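PDB 6IDP: MATE family efflux transporter from Vibrio cholerae, which probably expels drugs and other toxic compounds across the bacterial membrane in exchange for protons. Local coordinates for residues A[237-242]-A[378-383]; A[312-317]-A[367-372]; A[292-297]-A[307-312]; A[358-363]-A[416-421]. All coordinates share one frame; numbering follows the deposited sequence.

All four contacts join helices, and all four are mostly buried, although contact 1 has exposed residues at its margin. Contacts 1 and 4 both use helix 379-435, contacts 2 and 3 share helix 303-330, and contacts 2 and 4 share helix 360-375. Contact 2 touches each of the other three, while contacts 1, 3 and 4 do not touch one another. The chemistry differs. Contact 1 sets a proline against a tyrosine ring. Contacts 2 and 3 are apolar, each with a leucine methyl at the centre; methionines meet it in contact 3, and a cysteine with alanine and valine in contact 2. Contact 4 alone has a hydrogen bond between its segments. Lipid chains lie beside every contact.

Contact 1 of 4, residues A[237-242]-A[378-383]; sequences MGPAML and KSYVAL. With OLC ((2R)-2,3-dihydroxypropyl (9Z)-octadec-9-enoate), chain S.
Y380 has CG anti to its carbonyl carbon and beside the backbone N (chi1 -72°), which brings the phenol ring over P239 of the other helix. L383 has CG anti to its own N, and its CD1 branch reaches the backbone of 237-242. S379 holds OG between N and the carbonyl carbon, the crowded position. The P239 ring fits among these three side chains. Its CG sits over one face of the Y380 ring, 3.9 Å from the centroid and 15° off the normal, a CH-pi contact. The same P239 CG is 3.6 Å from S379 OG. P239 CB lies 3.5 Å from S379 O and 4.2 Å from L383 CB. L383 CD1 packs 4.0 Å from L242 CB, the two side chains crossing obliquely. The other branch, L383 CD2, is 3.7 Å from C14 of a monoolein chain, so lipid lines the outer side of this leucine. The two helix segments run nearly parallel, 10° apart, with axes only 8.6 Å from each other. This is a close packing of helices 226-259 and 379-435 at a proline kink. P239 has no N-H to give to the turn before it. S379 OG instead donates a hydrogen bond to the O of H235, four residues before P239. A hydroxyl of the second helix thus serves a carbonyl at the kink of the first.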
# COMPACT_ATOMS: atom_id res chain seq x y z
N MET A 237 -3.66 -5.42 -13.67
CA MET A 237 -4.61 -5.06 -12.63
C MET A 237 -5.31 -6.26 -11.99
O MET A 237 -5.53 -6.28 -10.78
CB MET A 237 -5.65 -4.10 -13.20
CG MET A 237 -6.75 -3.72 -12.23
SD MET A 237 -7.87 -2.50 -12.94
CE MET A 237 -8.18 -3.23 -14.54
N GLY A 238 -5.65 -7.24 -12.81
CA GLY A 238 -6.27 -8.47 -12.33
C GLY A 238 -5.47 -9.15 -11.24
O GLY A 238 -5.91 -9.22 -10.09
N PRO A 239 -4.27 -9.66 -11.59
CA PRO A 239 -3.38 -10.30 -10.62
C PRO A 239 -2.97 -9.37 -9.47
O PRO A 239 -2.79 -9.84 -8.35
CB PRO A 239 -2.16 -10.68 -11.46
CG PRO A 239 -2.70 -10.83 -12.84
CD PRO A 239 -3.76 -9.79 -12.96
N ALA A 240 -2.82 -8.08 -9.76
CA ALA A 240 -2.40 -7.12 -8.74
C ALA A 240 -3.48 -6.93 -7.68
O ALA A 240 -3.17 -6.77 -6.50
CB ALA A 240 -2.05 -5.79 -9.38
N MET A 241 -4.74 -6.95 -8.10
CA MET A 241 -5.86 -6.86 -7.17
C MET A 241 -5.92 -8.08 -6.27
O MET A 241 -6.17 -7.96 -5.07
CB MET A 241 -7.18 -6.73 -7.93
CG MET A 241 -7.50 -5.32 -8.38
SD MET A 241 -9.14 -5.24 -9.12
CE MET A 241 -9.19 -3.54 -9.66
N LEU A 242 -5.71 -9.26 -6.85
CA LEU A 242 -5.69 -10.50 -6.10
C LEU A 242 -4.63 -10.47 -5.00
O LEU A 242 -4.84 -11.01 -3.92
CB LEU A 242 -5.44 -11.69 -7.03
CG LEU A 242 -6.67 -12.44 -7.53
CD1 LEU A 242 -6.26 -13.57 -8.45
CD2 LEU A 242 -7.48 -12.97 -6.35
N LYS A 378 5.24 -8.58 -15.70
CA LYS A 378 5.12 -9.97 -15.25
C LYS A 378 4.25 -10.05 -14.00
O LYS A 378 4.73 -10.31 -12.90
CB LYS A 378 6.51 -10.56 -14.98
CG LYS A 378 7.43 -10.49 -16.19
CD LYS A 378 8.85 -10.90 -15.84
CE LYS A 378 9.78 -10.73 -17.03
NZ LYS A 378 9.39 -11.58 -18.19
N SER A 379 2.95 -9.81 -14.19
CA SER A 379 2.02 -9.69 -13.07
C SER A 379 1.71 -11.03 -12.41
O SER A 379 1.36 -11.08 -11.24
CB SER A 379 0.73 -9.02 -13.54
OG SER A 379 0.18 -9.70 -14.66
N TYR A 380 1.83 -12.11 -13.17
CA TYR A 380 1.56 -13.44 -12.63
C TYR A 380 2.75 -13.96 -11.82
O TYR A 380 2.57 -14.73 -10.88
CB TYR A 380 1.19 -14.42 -13.74
CG TYR A 380 -0.19 -14.16 -14.31
CD1 TYR A 380 -1.32 -14.66 -13.69
CD2 TYR A 380 -0.35 -13.39 -15.46
CE1 TYR A 380 -2.58 -14.42 -14.20
CE2 TYR A 380 -1.61 -13.14 -15.97
CZ TYR A 380 -2.72 -13.66 -15.34
OH TYR A 380 -3.97 -13.42 -15.85
N VAL A 381 3.95 -13.54 -12.19
CA VAL A 381 5.13 -13.81 -11.37
C VAL A 381 5.00 -13.05 -10.05
O VAL A 381 5.35 -13.57 -8.99
CB VAL A 381 6.43 -13.41 -12.09
CG1 VAL A 381 7.62 -13.48 -11.14
CG2 VAL A 381 6.66 -14.31 -13.30
N ALA A 382 4.48 -11.82 -10.13
CA ALA A 382 4.29 -11.00 -8.94
C ALA A 382 3.26 -11.61 -8.00
O ALA A 382 3.45 -11.61 -6.78
CB ALA A 382 3.87 -9.59 -9.35
N LEU A 383 2.18 -12.13 -8.57
CA LEU A 383 1.14 -12.80 -7.80
C LEU A 383 1.66 -14.08 -7.15
O LEU A 383 1.30 -14.40 -6.01
CB LEU A 383 -0.07 -13.11 -8.69
CG LEU A 383 -1.17 -13.98 -8.06
CD1 LEU A 383 -1.79 -13.28 -6.85
CD2 LEU A 383 -2.23 -14.35 -9.08
C18 OLC S . -4.34 -16.91 -4.99
C10 OLC S . 1.28 -19.21 -12.22
C9 OLC S . 2.45 -18.95 -12.83
C17 OLC S . -3.49 -17.99 -5.62
C11 OLC S . 0.57 -18.14 -11.42
C8 OLC S . 3.09 -17.58 -12.73
C16 OLC S . -2.66 -17.39 -6.74
C12 OLC S . -0.78 -18.66 -10.97
C7 OLC S . 4.59 -17.70 -12.90
C15 OLC S . -1.80 -18.46 -7.38
C13 OLC S . -0.71 -19.06 -9.51
C6 OLC S . 4.88 -18.38 -14.22
C14 OLC S . -1.18 -17.91 -8.65

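Contact 2 of 4, residues A[312-317]-A[367-372]; sequences IACQFV and MLMVSV. With OLC ((2R)-2,3-dihydroxypropyl (9Z)-octadec-9-enoate), chain P.
Apolar packing carries this contact, and L368 CD2 is its centre. That methyl lies 3.7 Å from A313 CB and 3.9 Å from V317 CG2, so it sits between residues one helical turn apart. V317 and L368 meet tip to tip. L368 chi1 is -135°, away from any staggered position, which suggests some strain in how the branch is placed. The thiol of C314 adds a sulphur contact. Its SG is 3.6 Å from M369 CE and 4.1 Å from L368 CD2. The M369 chain is bent at chi2 and chi3, which turns its methyl toward the cysteine. The two segments belong to the membrane helices 303-330 and 360-375 of the second MatE region. They run antiparallel at 158°, with axes 11.1 Å apart, so side chains rather than backbones fill the gap. No hydrogen bond crosses between the segments. In helix 360-375, S371 OG donates to L368 O at 2.8 Å, from 28° above the carbonyl plane, and V372 N gives that oxygen its regular helical bond at 2.9 Å. The serine hydroxyl is therefore satisfied by its own helix. F316 takes no part in the helix pairing. A monoolein chain crosses one face of its ring, with C13 3.6 Å from F316 CD1, and F320 stacks with the same ring. Another monoolein touches C314.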
# COMPACT_ATOMS: atom_id res chain seq x y z
N ILE A 312 20.91 -2.13 -6.70
CA ILE A 312 21.11 -0.96 -5.84
C ILE A 312 19.99 -0.88 -4.81
O ILE A 312 20.24 -0.70 -3.62
CB ILE A 312 21.16 0.35 -6.66
CG1 ILE A 312 22.43 0.41 -7.50
CG2 ILE A 312 21.09 1.56 -5.74
CD1 ILE A 312 22.51 1.63 -8.39
N ALA A 313 18.75 -1.03 -5.28
CA ALA A 313 17.59 -1.01 -4.40
C ALA A 313 17.65 -2.11 -3.35
O ALA A 313 17.32 -1.88 -2.18
CB ALA A 313 16.31 -1.13 -5.22
N CYS A 314 18.05 -3.31 -3.77
CA CYS A 314 18.15 -4.43 -2.85
C CYS A 314 19.24 -4.21 -1.81
O CYS A 314 19.08 -4.58 -0.64
CB CYS A 314 18.40 -5.74 -3.61
SG CYS A 314 16.97 -6.37 -4.50
N GLN A 315 20.35 -3.62 -2.23
CA GLN A 315 21.44 -3.31 -1.32
C GLN A 315 21.00 -2.35 -0.22
O GLN A 315 21.29 -2.56 0.95
CB GLN A 315 22.64 -2.72 -2.07
CG GLN A 315 23.39 -3.72 -2.91
CD GLN A 315 24.43 -3.06 -3.80
OE1 GLN A 315 24.99 -2.03 -3.45
NE2 GLN A 315 24.68 -3.66 -4.95
N PHE A 316 20.28 -1.30 -0.61
CA PHE A 316 19.79 -0.34 0.36
C PHE A 316 18.85 -1.01 1.36
O PHE A 316 19.02 -0.85 2.57
CB PHE A 316 19.06 0.82 -0.33
CG PHE A 316 18.33 1.72 0.63
CD1 PHE A 316 19.01 2.70 1.34
CD2 PHE A 316 16.97 1.58 0.83
CE1 PHE A 316 18.33 3.52 2.23
CE2 PHE A 316 16.29 2.40 1.73
CZ PHE A 316 16.97 3.37 2.42
N VAL A 317 17.88 -1.76 0.86
CA VAL A 317 16.88 -2.41 1.70
C VAL A 317 17.52 -3.33 2.74
O VAL A 317 17.20 -3.25 3.93
CB VAL A 317 15.88 -3.22 0.86
CG1 VAL A 317 15.03 -4.12 1.75
CG2 VAL A 317 14.99 -2.28 0.06
N MET A 367 8.79 -7.63 -0.97
CA MET A 367 7.97 -6.50 -1.38
C MET A 367 8.52 -5.86 -2.65
O MET A 367 7.77 -5.49 -3.56
CB MET A 367 7.88 -5.46 -0.27
CG MET A 367 7.19 -5.95 0.99
SD MET A 367 7.45 -4.84 2.40
CE MET A 367 6.74 -3.32 1.77
N LEU A 368 9.84 -5.72 -2.69
CA LEU A 368 10.53 -5.09 -3.81
C LEU A 368 10.37 -5.90 -5.08
O LEU A 368 10.08 -5.36 -6.15
CB LEU A 368 12.01 -4.91 -3.48
CG LEU A 368 12.67 -3.57 -3.81
CD1 LEU A 368 11.98 -2.44 -3.07
CD2 LEU A 368 14.15 -3.63 -3.45
N MET A 369 10.55 -7.21 -4.96
CA MET A 369 10.47 -8.11 -6.11
C MET A 369 9.07 -8.15 -6.71
O MET A 369 8.92 -8.27 -7.93
CB MET A 369 10.93 -9.51 -5.72
CG MET A 369 12.41 -9.60 -5.34
SD MET A 369 13.52 -9.11 -6.68
CE MET A 369 13.98 -7.45 -6.20
N VAL A 370 8.04 -8.04 -5.86
CA VAL A 370 6.66 -7.99 -6.34
C VAL A 370 6.45 -6.76 -7.22
O VAL A 370 5.93 -6.87 -8.33
CB VAL A 370 5.64 -7.96 -5.18
CG1 VAL A 370 4.26 -7.56 -5.68
CG2 VAL A 370 5.58 -9.31 -4.48
N SER A 371 6.87 -5.60 -6.72
CA SER A 371 6.69 -4.35 -7.45
C SER A 371 7.53 -4.32 -8.73
O SER A 371 7.11 -3.74 -9.73
CB SER A 371 7.05 -3.16 -6.56
OG SER A 371 8.44 -3.14 -6.28
N VAL A 372 8.70 -4.95 -8.69
CA VAL A 372 9.58 -5.01 -9.86
C VAL A 372 8.99 -5.92 -10.93
O VAL A 372 9.00 -5.59 -12.12
CB VAL A 372 11.00 -5.49 -9.48
CG1 VAL A 372 11.78 -5.92 -10.72
CG2 VAL A 372 11.75 -4.39 -8.73
C18 OLC P . 14.62 7.77 1.19
C10 OLC P . 20.96 5.27 -1.67
C9 OLC P . 22.12 5.97 -1.67
C17 OLC P . 15.57 6.64 1.53
C11 OLC P . 19.93 5.49 -2.76
C8 OLC P . 22.42 6.98 -2.76
C16 OLC P . 16.55 6.43 0.39
C12 OLC P . 18.88 4.39 -2.71
C7 OLC P . 23.48 7.95 -2.29
C15 OLC P . 15.89 5.64 -0.71
C13 OLC P . 17.97 4.58 -1.52
C6 OLC P . 24.82 7.62 -2.92
C14 OLC P . 16.84 5.52 -1.88
C5 OLC P . 24.82 8.05 -4.37

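Contact 3 of 4, residues A[292-297]-A[307-312]; sequences PMIGRM and RQLVRI. With OLC ((2R)-2,3-dihydroxypropyl (9Z)-octadec-9-enoate), chain H.
Helices 281-299 and 303-330 form a helical hairpin, and this contact packs its two arms together. The segments run antiparallel at 166°, their axes 10.7 Å apart. The first arm is kinked at P292, whose N has no bond to the turn before. Between the arms the interaction is entirely apolar. L309 CD2 points into a small pocket of the opposing helix. M297 CE touches it at 3.6 Å and M293 CE at 3.7 Å, both methionines crossing the leucine at about a right angle. Each methionine chain is extended through chi2 and then bends at chi3, 73° in M293 and -46° in M297, so that both methyls reach the same leucine branch. I294 CD1 comes in obliquely, 4.1 Å from L309 CD2. That same I294 CD1 also packs 3.8 Å from V310 CG2. V310 in turn touches M369 and V372 of helix 360-375, so the hairpin leans on a third helix. M293 and Q308 pack on helix 5-39. Charged groups lie off this apolar interface. R296 has a long, weak ion pair with E302. R307 points away from the other arm and meets a monoolein chain instead. The guanidinium lies flat against the lipid: C13 of the chain stands 3.4 Å above its plane, over the centre, while C6 is 3.3 Å from R307 NH2.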
# COMPACT_ATOMS: atom_id res chain seq x y z
N PRO A 292 8.01 3.01 -11.75
CA PRO A 292 8.03 3.85 -12.95
C PRO A 292 9.40 3.89 -13.62
O PRO A 292 9.48 3.91 -14.85
CB PRO A 292 7.67 5.24 -12.43
CG PRO A 292 7.03 5.03 -11.12
CD PRO A 292 7.64 3.79 -10.55
N MET A 293 10.46 3.90 -12.82
CA MET A 293 11.82 3.89 -13.34
C MET A 293 12.07 2.61 -14.14
O MET A 293 12.60 2.66 -15.25
CB MET A 293 12.84 4.02 -12.21
CG MET A 293 12.65 5.25 -11.33
SD MET A 293 13.81 5.32 -9.94
CE MET A 293 15.34 5.74 -10.78
N ILE A 294 11.67 1.48 -13.56
CA ILE A 294 11.85 0.18 -14.21
C ILE A 294 11.04 0.09 -15.51
O ILE A 294 11.56 -0.35 -16.54
CB ILE A 294 11.43 -0.98 -13.28
CG1 ILE A 294 12.30 -1.00 -12.02
CG2 ILE A 294 11.55 -2.31 -14.00
CD1 ILE A 294 13.76 -1.25 -12.29
N GLY A 295 9.78 0.51 -15.45
CA GLY A 295 8.90 0.45 -16.60
C GLY A 295 9.39 1.27 -17.77
O GLY A 295 9.38 0.81 -18.91
N ARG A 296 9.84 2.49 -17.49
CA ARG A 296 10.37 3.37 -18.53
C ARG A 296 11.64 2.78 -19.14
O ARG A 296 11.83 2.82 -20.35
CB ARG A 296 10.65 4.77 -17.97
CG ARG A 296 10.90 5.81 -19.06
CD ARG A 296 11.67 7.02 -18.53
NE ARG A 296 12.95 6.63 -17.95
CZ ARG A 296 14.04 6.35 -18.66
NH1 ARG A 296 14.01 6.41 -19.99
NH2 ARG A 296 15.16 6.00 -18.05
N MET A 297 12.50 2.22 -18.29
CA MET A 297 13.76 1.65 -18.75
C MET A 297 13.51 0.42 -19.63
O MET A 297 14.22 0.21 -20.62
CB MET A 297 14.66 1.29 -17.57
CG MET A 297 15.36 2.49 -16.94
SD MET A 297 16.41 2.07 -15.52
CE MET A 297 15.34 0.98 -14.62
N ARG A 307 18.83 -3.98 -14.29
CA ARG A 307 19.50 -4.91 -13.39
C ARG A 307 20.32 -4.17 -12.33
O ARG A 307 20.28 -4.53 -11.16
CB ARG A 307 20.39 -5.87 -14.19
CG ARG A 307 19.60 -6.85 -15.04
CD ARG A 307 20.03 -8.28 -14.77
NE ARG A 307 21.25 -8.62 -15.48
CZ ARG A 307 22.08 -9.59 -15.12
NH1 ARG A 307 21.83 -10.32 -14.04
NH2 ARG A 307 23.17 -9.83 -15.83
N GLN A 308 21.03 -3.13 -12.75
CA GLN A 308 21.83 -2.33 -11.82
C GLN A 308 20.95 -1.64 -10.76
O GLN A 308 21.24 -1.71 -9.57
CB GLN A 308 22.66 -1.29 -12.58
CG GLN A 308 23.74 -1.91 -13.47
CD GLN A 308 24.64 -0.88 -14.13
OE1 GLN A 308 24.20 0.20 -14.52
NE2 GLN A 308 25.92 -1.22 -14.26
N LEU A 309 19.89 -0.97 -11.20
CA LEU A 309 19.02 -0.23 -10.29
C LEU A 309 18.33 -1.13 -9.27
O LEU A 309 18.17 -0.75 -8.10
CB LEU A 309 17.96 0.55 -11.09
CG LEU A 309 16.98 1.41 -10.29
CD1 LEU A 309 17.72 2.46 -9.47
CD2 LEU A 309 15.97 2.07 -11.21
N VAL A 310 17.93 -2.32 -9.70
CA VAL A 310 17.28 -3.27 -8.80
C VAL A 310 18.26 -3.75 -7.72
O VAL A 310 17.90 -3.85 -6.55
CB VAL A 310 16.70 -4.48 -9.57
CG1 VAL A 310 16.30 -5.59 -8.61
CG2 VAL A 310 15.51 -4.04 -10.41
N ARG A 311 19.49 -4.04 -8.13
CA ARG A 311 20.51 -4.48 -7.18
C ARG A 311 20.86 -3.36 -6.21
O ARG A 311 21.07 -3.61 -5.02
CB ARG A 311 21.76 -4.97 -7.92
CG ARG A 311 21.59 -6.36 -8.52
CD ARG A 311 22.77 -6.74 -9.40
NE ARG A 311 22.70 -8.14 -9.81
CZ ARG A 311 23.37 -9.13 -9.22
NH1 ARG A 311 24.17 -8.87 -8.20
NH2 ARG A 311 23.23 -10.37 -9.66
N ILE A 312 20.91 -2.13 -6.70
CA ILE A 312 21.11 -0.96 -5.84
C ILE A 312 19.99 -0.88 -4.81
O ILE A 312 20.24 -0.70 -3.62
CB ILE A 312 21.16 0.35 -6.66
CG1 ILE A 312 22.43 0.41 -7.50
CG2 ILE A 312 21.09 1.56 -5.74
CD1 ILE A 312 22.51 1.63 -8.39
C18 OLC H . 20.58 -14.91 -13.65
C10 OLC H . 21.07 -8.42 -19.29
C9 OLC H . 21.85 -7.34 -19.03
C17 OLC H . 19.41 -13.98 -13.94
C11 OLC H . 21.49 -9.81 -18.86
C8 OLC H . 23.16 -7.48 -18.28
C16 OLC H . 19.79 -12.96 -14.99
C12 OLC H . 20.28 -10.72 -18.79
C7 OLC H . 23.34 -6.32 -17.33
C15 OLC H . 19.60 -13.53 -16.38
C13 OLC H . 20.22 -11.36 -17.41
C6 OLC H . 24.24 -6.72 -16.18
C14 OLC H . 19.17 -12.45 -17.36
C5 OLC H . 23.94 -5.86 -14.97
C4 OLC H . 24.42 -6.55 -13.72

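Contact 4 of 4, residues A[358-363]-A[416-421]; sequences ISLGAL and VGNIIA. With OLC ((2R)-2,3-dihydroxypropyl (9Z)-octadec-9-enoate), chain F.
A tight helix-to-helix contact, with an alanine where the backbones come closest and a buried asparagine-serine pair beside it, joins 358-363 to 416-421. The backbones come near: A362 CA is 5.1 Å from I419 CA. The small A362 CB packs against the other backbone, 3.5 Å from N418 O and 3.6 Å from I419 CA. S359, one turn before A362, meets the side chain of N418. N418 has CG anti to its carbonyl carbon (chi1 -75°), which aims the amide at S359. Its ND2 donates to S359 OG at 3.0 Å. The bond is nearly straight, 172° at the hydrogen, and OG lies in the amide plane, 1° out of it. S359 OG donates in turn to V356 O, so the hydroxyl is gripped from two sides. The other end of the amide, N418 OD1, accepts from R389 NH2. The arginine charge would be expected to polarise the amide and strengthen its N-H donor. Within its own helix, N418 also touches Y394. L363 crosses the amide obliquely, with CD1 4.0 Å from N418 OD1, and shields it with methyl groups. On the lipid side a monoolein end, C18, lies 3.6 Å from G361 CA. Around the contact, I358 packs on L322 and A325 of helix 303-330, and L360 reaches E276 and A279 of helix 263-279.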
# COMPACT_ATOMS: atom_id res chain seq x y z
N ILE A 358 14.88 -8.29 12.40
CA ILE A 358 16.05 -8.70 11.63
C ILE A 358 15.63 -9.39 10.33
O ILE A 358 16.44 -9.56 9.42
CB ILE A 358 16.97 -9.63 12.47
CG1 ILE A 358 18.32 -9.85 11.78
CG2 ILE A 358 16.28 -10.95 12.75
CD1 ILE A 358 19.07 -8.57 11.48
N SER A 359 14.37 -9.77 10.24
CA SER A 359 13.85 -10.44 9.06
C SER A 359 13.18 -9.47 8.09
O SER A 359 12.76 -9.88 7.00
CB SER A 359 12.85 -11.53 9.46
OG SER A 359 11.62 -10.96 9.86
N LEU A 360 13.08 -8.21 8.47
CA LEU A 360 12.35 -7.23 7.67
C LEU A 360 13.12 -6.81 6.41
O LEU A 360 12.53 -6.29 5.47
CB LEU A 360 12.00 -6.00 8.52
CG LEU A 360 11.04 -6.25 9.69
CD1 LEU A 360 10.62 -4.95 10.37
CD2 LEU A 360 9.82 -7.05 9.25
N GLY A 361 14.42 -7.05 6.40
CA GLY A 361 15.22 -6.83 5.21
C GLY A 361 14.81 -7.80 4.13
O GLY A 361 14.60 -7.42 2.97
N ALA A 362 14.67 -9.07 4.51
CA ALA A 362 14.25 -10.12 3.59
C ALA A 362 12.81 -9.92 3.14
O ALA A 362 12.47 -10.19 1.99
CB ALA A 362 14.43 -11.48 4.24
N LEU A 363 11.95 -9.45 4.05
CA LEU A 363 10.56 -9.17 3.70
C LEU A 363 10.50 -8.00 2.74
O LEU A 363 9.71 -8.00 1.79
CB LEU A 363 9.73 -8.89 4.96
CG LEU A 363 8.24 -8.58 4.75
CD1 LEU A 363 7.55 -9.69 3.97
CD2 LEU A 363 7.55 -8.36 6.09
N VAL A 416 11.66 -16.93 10.37
CA VAL A 416 12.03 -17.93 9.38
C VAL A 416 11.24 -17.73 8.09
O VAL A 416 11.80 -17.76 6.99
CB VAL A 416 11.80 -19.36 9.90
CG1 VAL A 416 12.05 -20.38 8.80
CG2 VAL A 416 12.70 -19.62 11.10
N GLY A 417 9.93 -17.51 8.23
CA GLY A 417 9.06 -17.32 7.09
C GLY A 417 9.46 -16.14 6.22
O GLY A 417 9.49 -16.26 5.00
N ASN A 418 9.77 -15.02 6.85
CA ASN A 418 10.16 -13.82 6.12
C ASN A 418 11.45 -14.00 5.34
O ASN A 418 11.57 -13.58 4.20
CB ASN A 418 10.29 -12.63 7.07
CG ASN A 418 8.95 -12.09 7.53
OD1 ASN A 418 7.92 -12.36 6.91
ND2 ASN A 418 8.95 -11.32 8.61
N ILE A 419 12.43 -14.65 5.98
CA ILE A 419 13.73 -14.87 5.37
C ILE A 419 13.62 -15.79 4.15
O ILE A 419 14.20 -15.51 3.10
CB ILE A 419 14.72 -15.47 6.38
CG1 ILE A 419 15.14 -14.39 7.38
CG2 ILE A 419 15.94 -16.06 5.67
CD1 ILE A 419 16.13 -14.88 8.42
N ILE A 420 12.88 -16.88 4.31
CA ILE A 420 12.65 -17.81 3.21
C ILE A 420 11.94 -17.12 2.05
O ILE A 420 12.32 -17.29 0.89
CB ILE A 420 11.83 -19.03 3.68
CG1 ILE A 420 12.61 -19.85 4.71
CG2 ILE A 420 11.45 -19.91 2.49
CD1 ILE A 420 11.93 -21.13 5.13
N ALA A 421 10.92 -16.34 2.37
CA ALA A 421 10.12 -15.64 1.37
C ALA A 421 10.95 -14.66 0.54
O ALA A 421 10.78 -14.56 -0.67
CB ALA A 421 8.97 -14.91 2.04
C18 OLC F . 18.35 -6.99 6.92
C10 OLC F . 23.74 -6.32 4.62
C9 OLC F . 24.04 -5.63 3.49
C17 OLC F . 19.15 -8.05 7.64
C11 OLC F . 23.39 -7.79 4.58
C8 OLC F . 24.04 -6.31 2.14
C16 OLC F . 19.40 -9.21 6.71
C12 OLC F . 23.26 -8.32 5.99
C15 OLC F . 20.32 -10.21 7.38
C13 OLC F . 22.24 -9.44 6.02
C14 OLC F . 21.72 -9.63 7.43